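Local structure of aminotransferase (Bacillus subtilis, 6L1O) at residues Ala81-Lys84 / Gly88-Ile91; Gly106-Thr111 / Ile135-Ala140; Pro155-Ile160 / Ala193-Glu198. The protein is a PLP-dependent aminotransferase encoded in the operon responsible for biosynthesis of bacilysin, a dipeptide antibiotic composed of L-alanine and L-anticapsin. All blocks are in the same frame, centred on the assembly; numbering follows the deposited sequence.

Contact 1: residues Ala81-Lys84 / Gly88-Ile91; sequences AFYK and GVTI
Contact 1 is a helix C-terminus whose exit chain turns back against the last turns: Tyr83 and Lys84, in the closing turns of helix 73-87, meet Gly88 to Ile91, the start of the loop that runs on to strand 97-100. Two backbone hydrogen bonds give the evidence. Gly88 N donates to Lys84 O at 3.0 Å, one more bond of helical spacing, but it is bent, with 133° at the hydrogen. Val89 N pairs with the carbonyl one residue further back, Tyr83 O, at 3.1 Å, and this bond is much straighter (166°). Gly88 is the first residue to leave helical geometry, and its positive phi, a value that by itself favours glycine, turns the chain back along the helix. Its CA also lies 3.3 Å from Lys84 O.

Beneath this polar seam, Tyr83 makes the apolar contact. Its CD1 is 4.1 Å from Val89 CB, which sits at the ring edge, the two side chains running side by side. Ile91 CG1 touches Tyr83 CB at 4.0 Å. The Tyr83 ring is turned by a chi1 of -105°, well off a staggered value, and its hydroxyl is hydrogen-bonded to Glu233, while Phe250 and Val252 of strand 249-253 pack on the same side chain. On the exposed side, a bend at chi2 lays the Lys84 chain alongside Thr90, with Lys84 CE 3.6 Å from Thr90 OG1.

The chemistry implies a helix end at which the carbonyls of Tyr83 and Lys84 accept the amides of Val89 and Gly88, with a tyrosine held at both ends: its backbone oxygen by the loop, its phenol by Glu233 of strand 231-236.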
loop_
_atom_site.group_PDB
_atom_site.type_symbol
_atom_site.label_atom_id
_atom_site.label_comp_id
_atom_site.label_asym_id
_atom_site.label_seq_id
_atom_site.Cartn_x
_atom_site.Cartn_y
_atom_site.Cartn_z
ATOM N N ALA B 81 -18.768 -15.291 1.440
ATOM C CA ALA B 81 -19.047 -16.668 1.855
ATOM C C ALA B 81 -18.460 -16.905 3.264
ATOM O O ALA B 81 -19.086 -17.503 4.107
ATOM C CB ALA B 81 -18.475 -17.654 0.870
ATOM N N PHE B 82 -17.312 -16.318 3.525
ATOM C CA PHE B 82 -16.660 -16.453 4.816
ATOM C C PHE B 82 -17.467 -15.784 5.936
ATOM O O PHE B 82 -17.681 -16.377 7.016
ATOM C CB PHE B 82 -15.256 -15.854 4.738
ATOM C CG PHE B 82 -14.471 -15.972 6.002
ATOM C CD1 PHE B 82 -13.784 -17.151 6.298
ATOM C CD2 PHE B 82 -14.373 -14.898 6.885
ATOM C CE1 PHE B 82 -13.030 -17.257 7.448
ATOM C CE2 PHE B 82 -13.584 -15.006 8.064
ATOM C CZ PHE B 82 -12.922 -16.174 8.328
ATOM N N TYR B 83 -17.942 -14.575 5.695
ATOM C CA TYR B 83 -18.703 -13.860 6.699
ATOM C C TYR B 83 -20.047 -14.534 7.014
ATOM O O TYR B 83 -20.546 -14.451 8.123
ATOM C CB TYR B 83 -18.907 -12.377 6.319
ATOM C CG TYR B 83 -17.992 -11.527 7.162
ATOM C CD1 TYR B 83 -18.482 -10.803 8.229
ATOM C CD2 TYR B 83 -16.623 -11.527 6.949
ATOM C CE1 TYR B 83 -17.667 -10.045 9.020
ATOM C CE2 TYR B 83 -15.768 -10.774 7.778
ATOM C CZ TYR B 83 -16.307 -10.039 8.809
ATOM O OH TYR B 83 -15.459 -9.298 9.596
ATOM N N LYS B 84 -20.597 -15.193 6.020
ATOM C CA LYS B 84 -21.821 -15.951 6.195
ATOM C C LYS B 84 -21.564 -17.219 7.024
ATOM O O LYS B 84 -22.283 -17.455 7.999
ATOM C CB LYS B 84 -22.410 -16.324 4.852
ATOM C CG LYS B 84 -23.865 -16.788 4.913
ATOM C CD LYS B 84 -24.714 -15.769 5.716
ATOM C CE LYS B 84 -26.175 -15.709 5.268
ATOM N NZ LYS B 84 -26.781 -17.064 5.048
ATOM N N GLY B 88 -22.629 -15.560 10.296
ATOM C CA GLY B 88 -24.029 -15.478 9.927
ATOM C C GLY B 88 -24.414 -14.168 9.269
ATOM O O GLY B 88 -25.602 -13.818 9.223
ATOM N N VAL B 89 -23.427 -13.444 8.749
ATOM C CA VAL B 89 -23.641 -12.064 8.241
ATOM C C VAL B 89 -23.720 -12.052 6.718
ATOM O O VAL B 89 -22.835 -12.602 6.029
ATOM C CB VAL B 89 -22.509 -11.135 8.705
ATOM C CG1 VAL B 89 -22.621 -9.719 8.091
ATOM C CG2 VAL B 89 -22.517 -11.055 10.218
ATOM N N THR B 90 -24.759 -11.400 6.200
ATOM C CA THR B 90 -24.950 -11.230 4.783
ATOM C C THR B 90 -24.196 -10.018 4.266
ATOM O O THR B 90 -24.468 -8.896 4.684
ATOM C CB THR B 90 -26.456 -11.052 4.424
ATOM O OG1 THR B 90 -27.138 -12.273 4.672
ATOM C CG2 THR B 90 -26.596 -10.732 2.917
ATOM N N ILE B 91 -23.291 -10.264 3.323
ATOM C CA ILE B 91 -22.470 -9.208 2.708
ATOM C C ILE B 91 -22.649 -9.247 1.191
ATOM O O ILE B 91 -22.507 -10.300 0.593
ATOM C CB ILE B 91 -20.966 -9.406 3.039
ATOM C CG1 ILE B 91 -20.684 -9.293 4.548
ATOM C CG2 ILE B 91 -20.115 -8.430 2.261
ATOM C CD1 ILE B 91 -20.949 -7.948 5.167
#

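Contact 2: residues Gly106-Thr111 / Ile135-Ala140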
loop_
_atom_site.group_PDB
_atom_site.type_symbol
_atom_site.label_atom_id
_atom_site.label_comp_id
_atom_site.label_asym_id
_atom_site.label_seq_id
_atom_site.Cartn_x
_atom_site.Cartn_y
_atom_site.Cartn_z
ATOM N N GLY B 106 -5.245 -0.388 5.704
ATOM C CA GLY B 106 -6.658 -0.177 5.831
ATOM C C GLY B 106 -7.025 0.931 6.806
ATOM O O GLY B 106 -7.900 1.746 6.518
ATOM N N LEU B 107 -6.357 0.969 7.947
ATOM C CA LEU B 107 -6.594 2.034 8.923
ATOM C C LEU B 107 -6.209 3.394 8.381
ATOM O O LEU B 107 -6.875 4.411 8.675
ATOM C CB LEU B 107 -5.838 1.793 10.236
ATOM C CG LEU B 107 -6.212 0.573 11.069
ATOM C CD1 LEU B 107 -5.075 0.363 12.073
ATOM C CD2 LEU B 107 -7.514 0.812 11.760
ATOM N N TYR B 108 -5.154 3.467 7.596
ATOM C CA TYR B 108 -4.746 4.742 7.001
ATOM C C TYR B 108 -5.794 5.205 5.971
ATOM O O TYR B 108 -6.233 6.352 5.999
ATOM C CB TYR B 108 -3.371 4.645 6.354
ATOM C CG TYR B 108 -3.034 5.832 5.512
ATOM C CD1 TYR B 108 -2.598 7.017 6.113
ATOM C CD2 TYR B 108 -3.110 5.789 4.112
ATOM C CE1 TYR B 108 -2.295 8.130 5.375
ATOM C CE2 TYR B 108 -2.791 6.935 3.338
ATOM C CZ TYR B 108 -2.373 8.092 3.999
ATOM O OH TYR B 108 -2.061 9.209 3.317
ATOM N N VAL B 109 -6.167 4.305 5.081
ATOM C CA VAL B 109 -7.157 4.632 3.999
ATOM C C VAL B 109 -8.493 5.038 4.620
ATOM O O VAL B 109 -9.104 6.017 4.209
ATOM C CB VAL B 109 -7.304 3.464 3.028
ATOM C CG1 VAL B 109 -8.442 3.688 2.016
ATOM C CG2 VAL B 109 -5.988 3.185 2.328
ATOM N N LEU B 110 -8.927 4.305 5.646
ATOM C CA LEU B 110 -10.211 4.536 6.238
ATOM C C LEU B 110 -10.252 5.887 6.901
ATOM O O LEU B 110 -11.209 6.630 6.688
ATOM C CB LEU B 110 -10.609 3.425 7.207
ATOM C CG LEU B 110 -11.076 2.102 6.583
ATOM C CD1 LEU B 110 -11.069 0.970 7.618
ATOM C CD2 LEU B 110 -12.435 2.242 5.984
ATOM N N THR B 111 -9.204 6.255 7.616
ATOM C CA THR B 111 -9.137 7.600 8.214
ATOM C C THR B 111 -9.021 8.734 7.233
ATOM O O THR B 111 -9.594 9.807 7.446
ATOM C CB THR B 111 -8.039 7.692 9.282
ATOM O OG1 THR B 111 -6.758 7.376 8.707
ATOM C CG2 THR B 111 -8.333 6.733 10.408
ATOM N N ILE B 135 -4.939 9.157 12.221
ATOM C CA ILE B 135 -5.670 10.290 12.723
ATOM C C ILE B 135 -4.799 11.544 12.603
ATOM O O ILE B 135 -5.298 12.621 12.183
ATOM C CB ILE B 135 -6.093 10.056 14.171
ATOM C CG1 ILE B 135 -7.180 8.981 14.201
ATOM C CG2 ILE B 135 -6.616 11.362 14.797
ATOM C CD1 ILE B 135 -7.510 8.486 15.585
ATOM N N THR B 136 -3.524 11.410 12.963
ATOM C CA THR B 136 -2.603 12.535 12.927
ATOM C C THR B 136 -2.335 12.940 11.467
ATOM O O THR B 136 -2.316 14.102 11.146
ATOM C CB THR B 136 -1.302 12.234 13.643
ATOM O OG1 THR B 136 -1.587 11.775 14.986
ATOM C CG2 THR B 136 -0.439 13.467 13.735
ATOM N N MET B 137 -2.153 11.965 10.596
ATOM C CA MET B 137 -1.965 12.214 9.183
ATOM C C MET B 137 -3.178 12.768 8.471
ATOM O O MET B 137 -3.017 13.364 7.408
ATOM C CB MET B 137 -1.509 10.943 8.464
ATOM C CG MET B 137 -0.131 10.519 8.955
ATOM S SD MET B 137 0.201 8.788 8.505
ATOM C CE MET B 137 0.771 9.021 6.833
ATOM N N ALA B 138 -4.359 12.581 9.037
ATOM C CA ALA B 138 -5.570 13.239 8.578
ATOM C C ALA B 138 -5.686 14.675 9.178
ATOM O O ALA B 138 -6.644 15.378 8.878
ATOM C CB ALA B 138 -6.807 12.438 8.961
ATOM N N ARG B 139 -4.732 15.038 10.034
ATOM C CA ARG B 139 -4.716 16.329 10.737
ATOM C C ARG B 139 -5.919 16.499 11.661
ATOM O O ARG B 139 -6.390 17.600 11.883
ATOM C CB ARG B 139 -4.615 17.488 9.726
ATOM C CG ARG B 139 -3.519 17.307 8.685
ATOM C CD ARG B 139 -3.589 18.382 7.601
ATOM N NE ARG B 139 -2.239 18.927 7.290
ATOM C CZ ARG B 139 -1.462 18.540 6.269
ATOM N NH1 ARG B 139 -1.889 17.621 5.399
ATOM N NH2 ARG B 139 -0.262 19.084 6.102
ATOM N N ALA B 140 -6.422 15.399 12.221
ATOM C CA ALA B 140 -7.592 15.422 13.086
ATOM C C ALA B 140 -7.195 15.331 14.549
ATOM O O ALA B 140 -6.033 15.087 14.858
ATOM C CB ALA B 140 -8.489 14.289 12.718
#
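A Met-aromatic contact at the subunit interface joins Tyr108 of helix 103-114 to Met137 at the end of helix 130-137; nearby, Thr111 and Ile135 of the same two helices both pack on Phe172 of strand 168-174. The sulfur, Met137 SD, is 5.1 Å from the centroid of the Tyr108 ring and 67° off its normal, an oblique approach. Measured to the same ring atom, the methyl comes closer than the sulfur: Met137 CE is 3.5 Å from Tyr108 CE1, against 4.1 Å for SD. A bend at the thioether (chi3 83°) turns CE toward the CD1-CE1 side of the ring, and the two side chains cross at about a right angle.

One turn on along helix 103-114, Thr111 O lies 4.1 Å from Ala138 CB. Thr111 OG1 faces its own helix, 3.0 Å from Leu107 O and 2.9 Å from Tyr108 O; both carbonyls lie within reach of its single proton. Helix 130-137 closes in a Schellman motif: Ala140 N bonds to Ile135 O at 3.0 Å and Arg139 N to Thr136 O at 2.8 Å, with Arg139 at positive phi.

Between the two helices the contact is therefore largely apolar, with one thioether, probably resting on dispersion and on the polarisable sulfur, while the Tyr108 hydroxyl is hydrogen-bonded to that of Tyr108 of the second subunit.

Contact 3: residues Pro155-Ile160 / Ala193-Glu198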
loop_
_atom_site.group_PDB
_atom_site.type_symbol
_atom_site.label_atom_id
_atom_site.label_comp_id
_atom_site.label_asym_id
_atom_site.label_seq_id
_atom_site.Cartn_x
_atom_site.Cartn_y
_atom_site.Cartn_z
ATOM N N PRO B 155 -15.992 0.712 26.507
ATOM C CA PRO B 155 -16.123 2.146 26.766
ATOM C C PRO B 155 -17.568 2.436 27.257
ATOM O O PRO B 155 -18.497 1.711 26.902
ATOM C CB PRO B 155 -15.915 2.759 25.386
ATOM C CG PRO B 155 -16.454 1.730 24.448
ATOM C CD PRO B 155 -16.028 0.424 25.066
ATOM N N ASP B 156 -17.702 3.445 28.110
ATOM C CA ASP B 156 -19.003 3.984 28.506
ATOM C C ASP B 156 -19.276 5.220 27.635
ATOM O O ASP B 156 -18.697 6.292 27.851
ATOM C CB ASP B 156 -18.990 4.354 29.994
ATOM C CG ASP B 156 -20.368 4.785 30.505
ATOM O OD1 ASP B 156 -21.277 5.105 29.688
ATOM O OD2 ASP B 156 -20.510 4.816 31.753
ATOM N N PHE B 157 -20.179 5.074 26.688
ATOM C CA PHE B 157 -20.407 6.117 25.659
ATOM C C PHE B 157 -21.093 7.369 26.229
ATOM O O PHE B 157 -20.944 8.471 25.684
ATOM C CB PHE B 157 -21.234 5.566 24.513
ATOM C CG PHE B 157 -20.560 4.436 23.760
ATOM C CD1 PHE B 157 -19.348 4.650 23.114
ATOM C CD2 PHE B 157 -21.130 3.196 23.700
ATOM C CE1 PHE B 157 -18.709 3.630 22.423
ATOM C CE2 PHE B 157 -20.504 2.143 23.013
ATOM C CZ PHE B 157 -19.306 2.378 22.356
ATOM N N GLU B 158 -21.809 7.191 27.336
ATOM C CA GLU B 158 -22.448 8.300 28.039
ATOM C C GLU B 158 -21.467 9.125 28.866
ATOM O O GLU B 158 -21.796 10.237 29.264
ATOM C CB GLU B 158 -23.565 7.757 28.929
ATOM C CG GLU B 158 -24.718 7.164 28.145
ATOM C CD GLU B 158 -25.466 8.216 27.315
ATOM O OE1 GLU B 158 -25.559 9.384 27.760
ATOM O OE2 GLU B 158 -25.972 7.880 26.217
ATOM N N LYS B 159 -20.259 8.602 29.095
ATOM C CA LYS B 159 -19.211 9.358 29.751
ATOM C C LYS B 159 -18.578 10.399 28.825
ATOM O O LYS B 159 -17.884 11.256 29.289
ATOM C CB LYS B 159 -18.146 8.425 30.339
ATOM N N ILE B 160 -18.818 10.300 27.521
ATOM C CA ILE B 160 -18.192 11.187 26.554
ATOM C C ILE B 160 -18.903 12.543 26.640
ATOM O O ILE B 160 -20.138 12.618 26.640
ATOM C CB ILE B 160 -18.298 10.660 25.118
ATOM C CG1 ILE B 160 -17.587 9.288 24.980
ATOM C CG2 ILE B 160 -17.672 11.655 24.153
ATOM C CD1 ILE B 160 -17.993 8.539 23.706
ATOM N N ALA B 193 -23.574 0.952 17.891
ATOM C CA ALA B 193 -24.109 1.338 16.625
ATOM C C ALA B 193 -25.255 2.359 16.797
ATOM O O ALA B 193 -25.400 3.302 15.998
ATOM C CB ALA B 193 -24.579 0.140 15.833
ATOM N N ALA B 194 -26.054 2.144 17.829
ATOM C CA ALA B 194 -27.107 3.089 18.213
ATOM C C ALA B 194 -26.539 4.455 18.572
ATOM O O ALA B 194 -27.021 5.478 18.089
ATOM C CB ALA B 194 -27.922 2.532 19.381
ATOM N N PHE B 195 -25.473 4.461 19.369
ATOM C CA PHE B 195 -24.799 5.688 19.737
ATOM C C PHE B 195 -24.201 6.460 18.524
ATOM O O PHE B 195 -24.298 7.673 18.417
ATOM C CB PHE B 195 -23.706 5.376 20.760
ATOM C CG PHE B 195 -23.077 6.578 21.362
ATOM C CD1 PHE B 195 -23.700 7.236 22.441
ATOM C CD2 PHE B 195 -21.860 7.089 20.859
ATOM C CE1 PHE B 195 -23.097 8.345 23.023
ATOM C CE2 PHE B 195 -21.272 8.212 21.419
ATOM C CZ PHE B 195 -21.902 8.843 22.503
ATOM N N ALA B 196 -23.587 5.724 17.603
ATOM C CA ALA B 196 -22.943 6.342 16.440
ATOM C C ALA B 196 -23.991 6.895 15.479
ATOM O O ALA B 196 -23.818 7.959 14.912
ATOM C CB ALA B 196 -22.063 5.309 15.757
ATOM N N LYS B 197 -25.098 6.167 15.354
ATOM C CA LYS B 197 -26.247 6.586 14.557
ATOM C C LYS B 197 -26.845 7.907 15.076
ATOM O O LYS B 197 -27.200 8.772 14.284
ATOM C CB LYS B 197 -27.309 5.502 14.549
ATOM C CG LYS B 197 -28.371 5.618 13.483
ATOM C CD LYS B 197 -29.357 4.465 13.626
ATOM C CE LYS B 197 -30.256 4.287 12.411
ATOM N NZ LYS B 197 -31.380 5.264 12.290
ATOM N N GLU B 198 -26.909 8.053 16.395
ATOM C CA GLU B 198 -27.459 9.262 17.003
ATOM C C GLU B 198 -26.577 10.481 16.822
ATOM O O GLU B 198 -27.057 11.599 16.645
ATOM C CB GLU B 198 -27.713 9.016 18.480
ATOM C CG GLU B 198 -28.146 10.276 19.232
ATOM C CD GLU B 198 -28.895 9.995 20.510
ATOM O OE1 GLU B 198 -28.997 8.806 20.887
ATOM O OE2 GLU B 198 -29.378 10.982 21.132
#
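The Phe195 ring has Phe157 CB centred over one face, 3.5 Å above its plane. At the ring edge stands Glu158 OE2, 4.3 Å from Phe195 CE1. Ile160 CD1 approaches obliquely, 4.0 Å from Phe195 CE2. The ring of Phe157 is itself met obliquely by Phe195 CG. This is a CH-pi contact between a loop and a crossover helix in the large mixed sheet domain of this PLP-dependent aminotransferase. Helix 186-199, which bears Phe195, is the helical part of a beta-alpha-beta crossover linking the parallel neighbours 168-174 and 202-206, and residues 155-160 belong to the loop between strands 141-146 and 168-174.

Two measurements separate this CH-pi arrangement from a ring stack. Phe157 CB stands only 10° off the normal of the Phe195 ring, squarely above it. The phenyl planes are near parallel, at 22°, yet the centroids are 5.1 Å apart and the rings are offset until little of one lies over the other. It is thus the methylene of Phe157, more than its ring, that occupies the face. With CG of Phe157 on the side away from its carbonyl carbon (chi1 -63°), the ring leads off toward Met145 of strand 141-146, Met171 of strand 168-174 and Ala192.

The loop is shaped by an Asx turn, Asp156 OD1 accepting from Glu158 N at 3.2 Å, and by Lys159 N bonding back to Asp156 O. His199 also meets the Phe195 ring. The shortest approach between the segments involves a backbone oxygen: Phe157 O lies 3.3 Å from Phe195 CZ.

From the N terminus the three contacts come in series, none nested in or crossing another. Contact 1 closes the shortest loop, spanning three helical residues, where helix 73-87 hands over to the loop before strand 97-100. Contact 2 then encloses 23 residues, including strand 120-125, and brings helices 103-114 and 130-137 together at the dimer interface. Contact 3 encloses 32 residues with strand 168-174 among them, tying the loop after strand 141-146 to helix 186-199. The contacts do not touch one another; the centres of contacts 1 and 2 lie about 27 Å apart and those of contacts 2 and 3 about 21 Å.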